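PDB 6JIX: taurine:2-oxoglutarate aminotransferase from Bifidobacterium kashiwanohense PV20-2, which catalyses the pyridoxal 5'-phosphate-dependent transfer of the amino group of taurine to 2-oxoglutarate, yielding glutamate. Local coordinates for the interface of chains A and B. Coordinates in Å, arbitrary orientation; residue numbers count along the deposited sequence, not the author numbering. Chains: chain A/B, taurine:2-oxoglutarate aminotransferase.

Contact 1: the interface of chains A and B. Residues chain A 55, 58, 63, 286; chain B 81-83, 313.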
loop_
_atom_site.group_PDB
_atom_site.type_symbol
_atom_site.label_atom_id
_atom_site.label_comp_id
_atom_site.label_asym_id
_atom_site.label_seq_id
_atom_site.Cartn_x
_atom_site.Cartn_y
_atom_site.Cartn_z
ATOM N N LEU A 55 -2.459 11.651 -15.484
ATOM C CA LEU A 55 -1.383 10.743 -15.090
ATOM C C LEU A 55 -1.866 9.293 -15.204
ATOM O O LEU A 55 -1.948 8.764 -16.319
ATOM C CB LEU A 55 -0.861 11.082 -13.691
ATOM C CG LEU A 55 -0.141 12.433 -13.587
ATOM C CD1 LEU A 55 0.564 12.567 -12.229
ATOM C CD2 LEU A 55 0.838 12.595 -14.736
ATOM N N CYS A 58 -5.771 9.577 -12.233
ATOM C CA CYS A 58 -5.861 9.806 -10.790
ATOM C C CYS A 58 -5.867 11.291 -10.430
ATOM O O CYS A 58 -6.486 11.689 -9.436
ATOM C CB CYS A 58 -4.715 9.109 -10.045
ATOM S SG CYS A 58 -3.060 9.530 -10.640
ATOM N N HIS A 63 -3.293 19.406 -11.158
ATOM C CA HIS A 63 -2.108 19.412 -10.315
ATOM C C HIS A 63 -2.015 20.704 -9.509
ATOM O O HIS A 63 -2.426 21.779 -9.962
ATOM C CB HIS A 63 -0.861 19.209 -11.175
ATOM C CG HIS A 63 -0.901 17.945 -11.982
ATOM N ND1 HIS A 63 -0.721 16.695 -11.422
ATOM C CD2 HIS A 63 -1.140 17.736 -13.299
ATOM C CE1 HIS A 63 -0.811 15.777 -12.367
ATOM N NE2 HIS A 63 -1.066 16.381 -13.514
ATOM N N GLY A 286 -4.129 11.811 -5.975
ATOM C CA GLY A 286 -2.778 11.307 -5.925
ATOM C C GLY A 286 -1.825 12.143 -5.099
ATOM O O GLY A 286 -0.650 11.778 -4.983
ATOM N N PHE B 81 2.635 15.046 -6.712
ATOM C CA PHE B 81 2.793 13.716 -7.276
ATOM C C PHE B 81 3.133 13.846 -8.748
ATOM O O PHE B 81 2.583 14.707 -9.447
ATOM C CB PHE B 81 1.516 12.866 -7.096
ATOM C CG PHE B 81 1.591 11.496 -7.723
ATOM C CD1 PHE B 81 2.482 10.536 -7.245
ATOM C CD2 PHE B 81 0.763 11.158 -8.794
ATOM C CE1 PHE B 81 2.545 9.251 -7.835
ATOM C CE2 PHE B 81 0.816 9.898 -9.387
ATOM C CZ PHE B 81 1.705 8.942 -8.912
ATOM N N MET B 82 4.055 13.004 -9.203
ATOM C CA MET B 82 4.262 12.807 -10.626
ATOM C C MET B 82 4.442 11.313 -10.873
ATOM O O MET B 82 5.045 10.606 -10.064
ATOM C CB MET B 82 5.451 13.620 -11.152
ATOM C CG MET B 82 5.613 13.535 -12.682
ATOM S SD MET B 82 4.147 13.994 -13.655
ATOM C CE MET B 82 3.775 15.617 -12.976
ATOM N N ALA B 83 3.945 10.849 -12.022
ATOM C CA ALA B 83 3.714 9.425 -12.244
ATOM C C ALA B 83 5.022 8.644 -12.275
ATOM O O ALA B 83 6.093 9.202 -12.520
ATOM C CB ALA B 83 2.946 9.205 -13.545
ATOM N N THR B 313 0.465 2.483 -8.708
ATOM C CA THR B 313 0.234 3.865 -9.127
ATOM C C THR B 313 1.206 4.817 -8.432
ATOM O O THR B 313 1.865 5.635 -9.086
ATOM C CB THR B 313 -1.221 4.274 -8.858
ATOM O OG1 THR B 313 -2.092 3.441 -9.629
ATOM C CG2 THR B 313 -1.466 5.733 -9.246
HETATM O O HOH W 1 0.127 15.943 -9.146
#
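A:Leu55, in the short helix 54-57, pushes its two methyl branches between the ring of B:Phe81 and the thioether of B:Met82. CD1 meets ring atom CD2 of B:Phe81 at 3.7 Å, the two side chains running past each other in opposite directions. The other branch, CD2, lies 3.8 Å from SD of B:Met82, whose chain crosses the leucine at about a right angle after bending at chi2 and chi3. The ring reaches this position with CG anti to the backbone N (chi1 177°), and its CE2 corner comes within 4.1 Å of the thiol SG of A:Cys58. The carbonyl O of A:Gly286 stands over the root of the ring, 3.6 Å from CG of B:Phe81, on the side opposite A:Leu55 CD1. An alanine in place of B:Phe81 would probably leave A:Leu55 CD1 and A:Cys58 SG without their aromatic neighbour and open a gap between the chains. B:Thr313, a pyridoxal phosphate-binding residue, borders the apolar patch through CG2, 4.3 Å from A:Cys58 SG. At the polar rim a water joins the subunits: it lies at the edge of the A:His63 imidazole, in the ring plane and 2.5 Å from ND1, and 2.8 Å from the backbone O of B:Phe81. The patch thus packs the partner's loop against the subunit and is likely to help hold B:Thr313 near a cofactor site shared between the chains, as is usual for dimeric class-III aminotransferases.

Contact 2: the interface of chains A and B. Residues chain A 81, 114, 288-289, 314, 317, 319; chain B 286-289.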
loop_
_atom_site.group_PDB
_atom_site.type_symbol
_atom_site.label_atom_id
_atom_site.label_comp_id
_atom_site.label_asym_id
_atom_site.label_seq_id
_atom_site.Cartn_x
_atom_site.Cartn_y
_atom_site.Cartn_z
ATOM N N PHE A 81 1.003 12.474 11.062
ATOM C CA PHE A 81 0.523 11.114 11.271
ATOM C C PHE A 81 0.186 10.890 12.737
ATOM O O PHE A 81 0.901 11.358 13.626
ATOM C CB PHE A 81 1.546 10.059 10.836
ATOM C CG PHE A 81 1.046 8.645 10.980
ATOM C CD1 PHE A 81 -0.072 8.212 10.275
ATOM C CD2 PHE A 81 1.684 7.750 11.832
ATOM C CE1 PHE A 81 -0.537 6.911 10.404
ATOM C CE2 PHE A 81 1.224 6.450 11.977
ATOM C CZ PHE A 81 0.109 6.028 11.259
ATOM N N ASN A 114 -3.657 2.421 1.790
ATOM C CA ASN A 114 -2.675 3.281 1.155
ATOM C C ASN A 114 -2.915 3.495 -0.327
ATOM O O ASN A 114 -2.336 4.426 -0.898
ATOM C CB ASN A 114 -1.274 2.721 1.372
ATOM C CG ASN A 114 -0.787 2.980 2.765
ATOM O OD1 ASN A 114 -1.159 3.990 3.360
ATOM N ND2 ASN A 114 0.014 2.063 3.315
ATOM N N VAL A 288 -1.539 12.623 -1.933
ATOM C CA VAL A 288 -1.028 11.801 -0.833
ATOM C C VAL A 288 -1.610 10.404 -0.999
ATOM O O VAL A 288 -2.813 10.279 -1.276
ATOM C CB VAL A 288 -1.410 12.375 0.540
ATOM C CG1 VAL A 288 -0.702 11.609 1.668
ATOM C CG2 VAL A 288 -1.103 13.851 0.599
ATOM N N PRO A 289 -0.816 9.341 -0.834
ATOM C CA PRO A 289 -1.344 7.974 -0.998
ATOM C C PRO A 289 -2.519 7.711 -0.067
ATOM O O PRO A 289 -2.405 7.827 1.158
ATOM C CB PRO A 289 -0.141 7.093 -0.644
ATOM C CG PRO A 289 1.029 7.927 -1.001
ATOM C CD PRO A 289 0.647 9.348 -0.672
ATOM N N TYR A 314 -0.309 2.424 8.267
ATOM C CA TYR A 314 -0.689 3.785 7.900
ATOM C C TYR A 314 -2.196 3.972 7.662
ATOM O O TYR A 314 -2.593 5.022 7.153
ATOM C CB TYR A 314 0.092 4.239 6.655
ATOM C CG TYR A 314 1.595 4.406 6.858
ATOM C CD1 TYR A 314 2.136 4.727 8.113
ATOM C CD2 TYR A 314 2.478 4.235 5.791
ATOM C CE1 TYR A 314 3.520 4.869 8.293
ATOM C CE2 TYR A 314 3.856 4.368 5.961
ATOM C CZ TYR A 314 4.376 4.689 7.211
ATOM O OH TYR A 314 5.748 4.840 7.351
ATOM N N HIS A 317 -4.308 7.398 7.453
ATOM C CA HIS A 317 -3.201 8.324 7.569
ATOM C C HIS A 317 -3.697 9.761 7.641
ATOM O O HIS A 317 -4.517 10.195 6.830
ATOM C CB HIS A 317 -2.281 8.116 6.369
ATOM C CG HIS A 317 -0.976 8.837 6.474
ATOM N ND1 HIS A 317 -0.862 10.201 6.282
ATOM C CD2 HIS A 317 0.272 8.386 6.750
ATOM C CE1 HIS A 317 0.403 10.555 6.439
ATOM N NE2 HIS A 317 1.112 9.473 6.718
ATOM N N LEU A 319 -2.316 13.021 7.396
ATOM C CA LEU A 319 -2.073 13.913 6.261
ATOM C C LEU A 319 -2.899 13.499 5.052
ATOM O O LEU A 319 -3.562 14.324 4.422
ATOM C CB LEU A 319 -0.591 13.923 5.897
ATOM C CG LEU A 319 -0.188 15.121 5.051
ATOM C CD1 LEU A 319 0.013 16.330 5.945
ATOM C CD2 LEU A 319 1.062 14.808 4.238
ATOM N N GLY B 286 6.686 8.042 9.192
ATOM C CA GLY B 286 5.249 7.930 9.077
ATOM C C GLY B 286 4.548 9.167 8.568
ATOM O O GLY B 286 3.317 9.148 8.450
ATOM N N TYR B 287 5.293 10.240 8.273
ATOM C CA TYR B 287 4.705 11.514 7.866
ATOM C C TYR B 287 4.033 11.434 6.501
ATOM O O TYR B 287 3.053 12.145 6.248
ATOM C CB TYR B 287 5.782 12.593 7.834
ATOM C CG TYR B 287 6.322 12.980 9.186
ATOM C CD1 TYR B 287 6.495 12.027 10.194
ATOM C CD2 TYR B 287 6.657 14.301 9.463
ATOM C CE1 TYR B 287 6.991 12.383 11.439
ATOM C CE2 TYR B 287 7.154 14.669 10.701
ATOM C CZ TYR B 287 7.323 13.711 11.688
ATOM O OH TYR B 287 7.831 14.087 12.915
ATOM N N VAL B 288 4.561 10.609 5.604
ATOM C CA VAL B 288 3.908 10.299 4.338
ATOM C C VAL B 288 4.141 8.819 4.074
ATOM O O VAL B 288 5.248 8.321 4.315
ATOM C CB VAL B 288 4.430 11.168 3.186
ATOM C CG1 VAL B 288 3.551 10.975 1.963
ATOM C CG2 VAL B 288 4.488 12.638 3.607
ATOM N N PRO B 289 3.129 8.074 3.628
ATOM C CA PRO B 289 3.317 6.640 3.369
ATOM C C PRO B 289 4.413 6.384 2.342
ATOM O O PRO B 289 4.389 6.931 1.239
ATOM C CB PRO B 289 1.941 6.206 2.852
ATOM C CG PRO B 289 0.994 7.173 3.505
ATOM C CD PRO B 289 1.719 8.479 3.502
#
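The imidazole of A:His317 and the ring of B:Pro289 reach toward each other tip to tip. CD of the proline rests over one face of the imidazole, 3.6 Å from the ring centroid, in a CH-pi contact shifted toward the rim. With CG anti to the backbone N (chi1 -170°), the histidine also carries NE2 to the carbonyl O of B:Gly286, donating a hydrogen bond of 2.8 Å. This bond is bent, 136° at the hydrogen, and the acceptor stands 27° out of the imidazole plane. An alanine at A:His317 would probably leave the B:Gly286 carbonyl without this donor and B:Pro289 without the flat surface that supports it. A:Tyr314 receives the same loop from one side of its ring plane: CA of B:Pro289 lies 3.5 Å from CE2, and CA of B:Gly286 lies 3.6 Å from CE1 on the other edge. A:Asn114 borders the proline, its amide OD1 3.8 Å from CB of B:Pro289. Nearby the two copies of the proline meet, CB of A:Pro289 standing 4.2 Å from CB of B:Pro289. The site seats the 286-289 loop of one subunit against the 314-317 segment of the other, close to the dimer two-fold and a short way along the chain from the cofactor-binding lysine.

Contact 3: the interface of chains A and B. Residues chain A 5-6, 11, 14, 33, 44; chain B 87-89, 92-93.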
loop_
_atom_site.group_PDB
_atom_site.type_symbol
_atom_site.label_atom_id
_atom_site.label_comp_id
_atom_site.label_asym_id
_atom_site.label_seq_id
_atom_site.Cartn_x
_atom_site.Cartn_y
_atom_site.Cartn_z
ATOM N N GLU A 5 20.003 22.079 -5.778
ATOM C CA GLU A 5 18.988 21.607 -6.706
ATOM C C GLU A 5 19.644 20.863 -7.873
ATOM O O GLU A 5 20.753 21.195 -8.302
ATOM C CB GLU A 5 18.146 22.789 -7.200
ATOM C CG GLU A 5 16.826 22.406 -7.862
ATOM C CD GLU A 5 16.455 23.359 -8.997
ATOM O OE1 GLU A 5 15.986 22.898 -10.070
ATOM O OE2 GLU A 5 16.646 24.583 -8.812
ATOM N N LEU A 6 18.995 19.789 -8.325
ATOM C CA LEU A 6 19.529 18.955 -9.392
ATOM C C LEU A 6 19.068 19.437 -10.761
ATOM O O LEU A 6 17.899 19.802 -10.939
ATOM C CB LEU A 6 19.085 17.502 -9.214
ATOM C CG LEU A 6 19.566 16.721 -7.999
ATOM C CD1 LEU A 6 18.989 15.340 -8.096
ATOM C CD2 LEU A 6 21.079 16.685 -7.954
ATOM N N VAL A 11 18.876 14.646 -12.723
ATOM C CA VAL A 11 17.692 13.968 -12.207
ATOM C C VAL A 11 17.379 12.729 -13.038
ATOM O O VAL A 11 17.062 11.664 -12.491
ATOM C CB VAL A 11 16.498 14.939 -12.158
ATOM C CG1 VAL A 11 15.187 14.174 -12.219
ATOM C CG2 VAL A 11 16.564 15.802 -10.903
ATOM N N LEU A 14 20.253 9.962 -12.436
ATOM C CA LEU A 14 20.095 9.253 -11.169
ATOM C C LEU A 14 18.913 8.289 -11.217
ATOM O O LEU A 14 18.980 7.183 -10.669
ATOM C CB LEU A 14 19.947 10.250 -10.019
ATOM C CG LEU A 14 21.250 11.004 -9.765
ATOM C CD1 LEU A 14 21.404 11.317 -8.312
ATOM C CD2 LEU A 14 22.405 10.152 -10.237
ATOM N N ILE A 33 10.697 15.389 -14.968
ATOM C CA ILE A 33 9.621 16.354 -14.787
ATOM C C ILE A 33 9.958 17.241 -13.599
ATOM O O ILE A 33 10.271 16.747 -12.505
ATOM C CB ILE A 33 8.263 15.660 -14.607
ATOM C CG1 ILE A 33 7.891 14.935 -15.898
ATOM C CG2 ILE A 33 7.187 16.665 -14.276
ATOM C CD1 ILE A 33 7.678 15.844 -17.079
ATOM N N TYR A 44 12.506 19.543 -17.774
ATOM C CA TYR A 44 13.452 20.554 -17.331
ATOM C C TYR A 44 13.878 21.505 -18.445
ATOM O O TYR A 44 14.510 22.529 -18.149
ATOM C CB TYR A 44 14.669 19.894 -16.690
ATOM C CG TYR A 44 14.461 19.498 -15.234
ATOM C CD1 TYR A 44 13.833 18.299 -14.901
ATOM C CD2 TYR A 44 14.902 20.309 -14.196
ATOM C CE1 TYR A 44 13.662 17.919 -13.567
ATOM C CE2 TYR A 44 14.725 19.943 -12.864
ATOM C CZ TYR A 44 14.109 18.744 -12.554
ATOM O OH TYR A 44 13.924 18.368 -11.241
ATOM N N ALA B 87 11.082 10.703 -14.090
ATOM C CA ALA B 87 12.021 11.004 -13.017
ATOM C C ALA B 87 11.648 12.309 -12.320
ATOM O O ALA B 87 11.200 13.259 -12.963
ATOM C CB ALA B 87 13.437 11.109 -13.578
ATOM N N SER B 88 11.858 12.361 -11.003
ATOM C CA SER B 88 11.697 13.591 -10.231
ATOM C C SER B 88 12.882 13.744 -9.285
ATOM O O SER B 88 13.531 12.760 -8.924
ATOM C CB SER B 88 10.389 13.610 -9.427
ATOM O OG SER B 88 10.453 12.721 -8.319
ATOM N N GLU B 89 13.186 14.988 -8.895
ATOM C CA GLU B 89 14.326 15.191 -8.002
ATOM C C GLU B 89 14.195 14.378 -6.721
ATOM O O GLU B 89 15.113 13.596 -6.409
ATOM C CB GLU B 89 14.518 16.684 -7.714
ATOM C CG GLU B 89 15.596 16.999 -6.656
ATOM C CD GLU B 89 16.000 18.470 -6.634
ATOM O OE1 GLU B 89 16.457 18.938 -5.574
ATOM O OE2 GLU B 89 15.879 19.159 -7.672
ATOM N N SER B 92 14.701 10.594 -7.449
ATOM C CA SER B 92 16.076 10.319 -7.846
ATOM C C SER B 92 17.026 10.458 -6.664
ATOM O O SER B 92 17.896 9.607 -6.458
ATOM C CB SER B 92 16.494 11.268 -8.962
ATOM O OG SER B 92 16.272 10.724 -10.245
ATOM N N ARG B 93 16.874 11.521 -5.870
ATOM C CA ARG B 93 17.802 11.730 -4.766
ATOM C C ARG B 93 17.636 10.669 -3.681
ATOM O O ARG B 93 18.625 10.229 -3.081
ATOM C CB ARG B 93 17.625 13.135 -4.188
ATOM C CG ARG B 93 18.905 13.706 -3.634
ATOM C CD ARG B 93 18.633 14.890 -2.732
ATOM N NE ARG B 93 18.284 16.088 -3.491
ATOM C CZ ARG B 93 19.171 16.823 -4.148
ATOM N NH1 ARG B 93 20.450 16.473 -4.132
ATOM N NH2 ARG B 93 18.782 17.902 -4.812
HETATM O O HOH W 2 11.706 17.301 -10.103
#
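B:Ser92 and A:Val11 make a direct polar contact: the hydroxyl OG donates to the carbonyl O of the valine at 2.6 Å, in the carbonyl plane and on a lone pair. A second bond runs between backbones, A:Ile33 N giving to B:Ala87 O at 3.0 Å and 170° at the hydrogen. A weaker one goes from A:Leu6 N to the carboxylate OE2 of B:Glu89 (3.2 Å). Water adds a further link, gathering the phenol OH of A:Tyr44 (2.7 Å), the carbonyl O of A:Ile33 and the backbone N of B:Glu89.

Charge is concentrated at B:Glu89, whose chain is extended, with CG anti to the backbone N (chi1 173°). Its OE1 takes a 2.7 Å salt bridge from NH2 of B:Arg93, which approaches from above the carboxylate plane while OE1 stays in the guanidinium plane. A:Glu5 comes nearby, OE1 standing 4.4 Å from B:Glu89 OE2; if both are charged they would repel, which the arginine may offset.

Apolar contacts surround these bonds. A:Leu6 lies across B:Arg93, with CD1 over a face of the guanidinium toward its rim and CG 3.5 Å from NH2. A:Val11 sends CG2 to within 3.7 Å of CA of B:Glu89 and turns CG1 toward B:Ala87 CB.

In the fold, the N-terminal segment and helix 8-18 of one chain, with the start of strand 33-37, lie against the start of the partner's helix 89-102 and the residues 87-88 that lead into it.

Contact 4: the interface of chains A and B. Residues chain A 84, 86-87, 91-92; chain B 11, 15, 19, 21, 30.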
loop_
_atom_site.group_PDB
_atom_site.type_symbol
_atom_site.label_atom_id
_atom_site.label_comp_id
_atom_site.label_asym_id
_atom_site.label_seq_id
_atom_site.Cartn_x
_atom_site.Cartn_y
_atom_site.Cartn_z
ATOM N N PRO A 84 -3.439 4.310 13.956
ATOM C CA PRO A 84 -4.815 3.808 13.794
ATOM C C PRO A 84 -5.633 3.697 15.083
ATOM O O PRO A 84 -6.862 3.838 15.017
ATOM C CB PRO A 84 -4.598 2.420 13.170
ATOM C CG PRO A 84 -3.327 2.539 12.413
ATOM C CD PRO A 84 -2.467 3.531 13.164
ATOM N N TYR A 86 -6.096 5.709 17.354
ATOM C CA TYR A 86 -6.593 6.997 17.815
ATOM C C TYR A 86 -7.489 7.611 16.747
ATOM O O TYR A 86 -7.282 7.407 15.547
ATOM C CB TYR A 86 -5.434 7.954 18.165
ATOM C CG TYR A 86 -4.412 7.325 19.097
ATOM C CD1 TYR A 86 -4.719 7.067 20.441
ATOM C CD2 TYR A 86 -3.146 6.970 18.629
ATOM C CE1 TYR A 86 -3.779 6.470 21.297
ATOM C CE2 TYR A 86 -2.208 6.372 19.470
ATOM C CZ TYR A 86 -2.523 6.116 20.804
ATOM O OH TYR A 86 -1.582 5.511 21.625
ATOM N N ALA A 87 -8.520 8.326 17.191
ATOM C CA ALA A 87 -9.330 9.114 16.272
ATOM C C ALA A 87 -8.591 10.398 15.930
ATOM O O ALA A 87 -7.872 10.941 16.757
ATOM C CB ALA A 87 -10.694 9.429 16.883
ATOM N N LYS A 91 -9.524 12.050 9.712
ATOM C CA LYS A 91 -9.973 10.684 9.451
ATOM C C LYS A 91 -11.462 10.526 9.756
ATOM O O LYS A 91 -12.195 9.894 8.989
ATOM C CB LYS A 91 -9.119 9.711 10.263
ATOM C CG LYS A 91 -9.555 8.279 10.237
ATOM C CD LYS A 91 -8.469 7.392 10.829
ATOM C CE LYS A 91 -8.409 7.489 12.346
ATOM N NZ LYS A 91 -7.279 6.704 12.899
ATOM N N SER A 92 -11.932 11.095 10.868
ATOM C CA SER A 92 -13.358 11.028 11.165
ATOM C C SER A 92 -14.170 11.791 10.120
ATOM O O SER A 92 -15.206 11.316 9.646
ATOM C CB SER A 92 -13.620 11.581 12.564
ATOM O OG SER A 92 -13.348 10.605 13.553
ATOM N N VAL B 11 -14.930 14.188 17.234
ATOM C CA VAL B 11 -13.915 13.449 16.503
ATOM C C VAL B 11 -13.947 11.985 16.915
ATOM O O VAL B 11 -13.960 11.084 16.068
ATOM C CB VAL B 11 -12.532 14.081 16.737
ATOM C CG1 VAL B 11 -11.438 13.056 16.515
ATOM C CG2 VAL B 11 -12.351 15.308 15.839
ATOM N N HIS B 15 -15.592 8.742 14.708
ATOM C CA HIS B 15 -14.712 7.587 14.541
ATOM C C HIS B 15 -15.403 6.298 14.976
ATOM O O HIS B 15 -15.398 5.299 14.247
ATOM C CB HIS B 15 -13.420 7.803 15.340
ATOM C CG HIS B 15 -12.428 6.685 15.230
ATOM N ND1 HIS B 15 -12.527 5.525 15.966
ATOM C CD2 HIS B 15 -11.302 6.562 14.486
ATOM C CE1 HIS B 15 -11.509 4.730 15.676
ATOM N NE2 HIS B 15 -10.758 5.332 14.772
ATOM N N VAL B 19 -15.692 5.024 11.186
ATOM C CA VAL B 19 -14.362 4.560 10.808
ATOM C C VAL B 19 -14.270 3.055 11.018
ATOM O O VAL B 19 -14.795 2.511 11.996
ATOM C CB VAL B 19 -13.278 5.304 11.603
ATOM C CG1 VAL B 19 -12.000 4.531 11.527
ATOM C CG2 VAL B 19 -13.099 6.706 11.042
ATOM N N GLN B 21 -11.965 0.298 12.121
ATOM C CA GLN B 21 -10.749 0.225 12.917
ATOM C C GLN B 21 -9.960 -1.048 12.624
ATOM O O GLN B 21 -10.512 -2.148 12.618
ATOM C CB GLN B 21 -11.103 0.282 14.393
ATOM C CG GLN B 21 -9.918 0.115 15.289
ATOM C CD GLN B 21 -9.093 1.362 15.344
ATOM O OE1 GLN B 21 -9.288 2.203 16.222
ATOM N NE2 GLN B 21 -8.173 1.509 14.397
ATOM N N VAL B 30 -12.759 5.413 22.002
ATOM C CA VAL B 30 -11.545 5.751 21.269
ATOM C C VAL B 30 -11.006 7.065 21.815
ATOM O O VAL B 30 -11.764 7.971 22.175
ATOM C CB VAL B 30 -11.809 5.818 19.744
ATOM C CG1 VAL B 30 -12.769 6.966 19.393
ATOM C CG2 VAL B 30 -10.507 5.944 18.965
#
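B:Gln21 and A:Pro84 meet through a side-chain amide and a backbone carbonyl: NE2 donates to the proline O at 2.7 Å and 156° at the hydrogen. The acceptor lies in the amide plane of the glutamine, but the donor stands well above the carbonyl plane, 67° out of it, and so misses the lone pairs. OE1 of the glutamine comes near the same carbonyl, acceptor against acceptor, which makes the placing of this amide somewhat doubtful. The hydroxyl OG of A:Ser92 lies 3.1 Å from the backbone N of B:His15 and may take a share of its N-H, which also faces the helical carbonyl of B:Val11. Within chain A, the side-chain amine NZ of A:Lys91 donates to the carbonyl O of A:Tyr86 at 2.7 Å, nearly in line with the C=O bond, fixing the end of the lysine chain.

Apolar packing centres on B:His15, whose ring, with CG anti to the backbone N (chi1 -179°), lies along A:Ala87. CB of A:Ala87 touches CB of the histidine at 3.5 Å, and B:Val19 CB covers one face of the imidazole. CE of A:Lys91 comes to the ring edge, in plane and 3.7 Å from CD2, the two side chains crossing obliquely. B:Val19 also meets the lysine stem, CG2 lying 4.0 Å from CG of A:Lys91.

The site ties the partner's N-terminal region to the 84-92 segment; since A:Pro84, A:Tyr86 and B:Gln21 also line bound-glutamate pockets, it probably steadies those surfaces.

The C-alpha centres of contacts 1 and 2, and of contacts 1 and 3, lie about 16 Å apart and those of contacts 2 and 4 about 15 Å, whereas contacts 3 and 4, about 37 Å apart, mark opposite ends. Contacts 3 and 4 are partly twins with the chains exchanged, sharing the Val11, Ala87 and Ser92 positions. Phe81 and Gly286 likewise recur in contacts 1 and 2. Contact 2, where both copies of Pro289 and Val288 approach each other, lies close to the two-fold axis. The N-terminal helix of each subunit grips residues 87-92 of the other at the dimer's periphery, while Phe81 and the 286-289 loop meet nearer the centre.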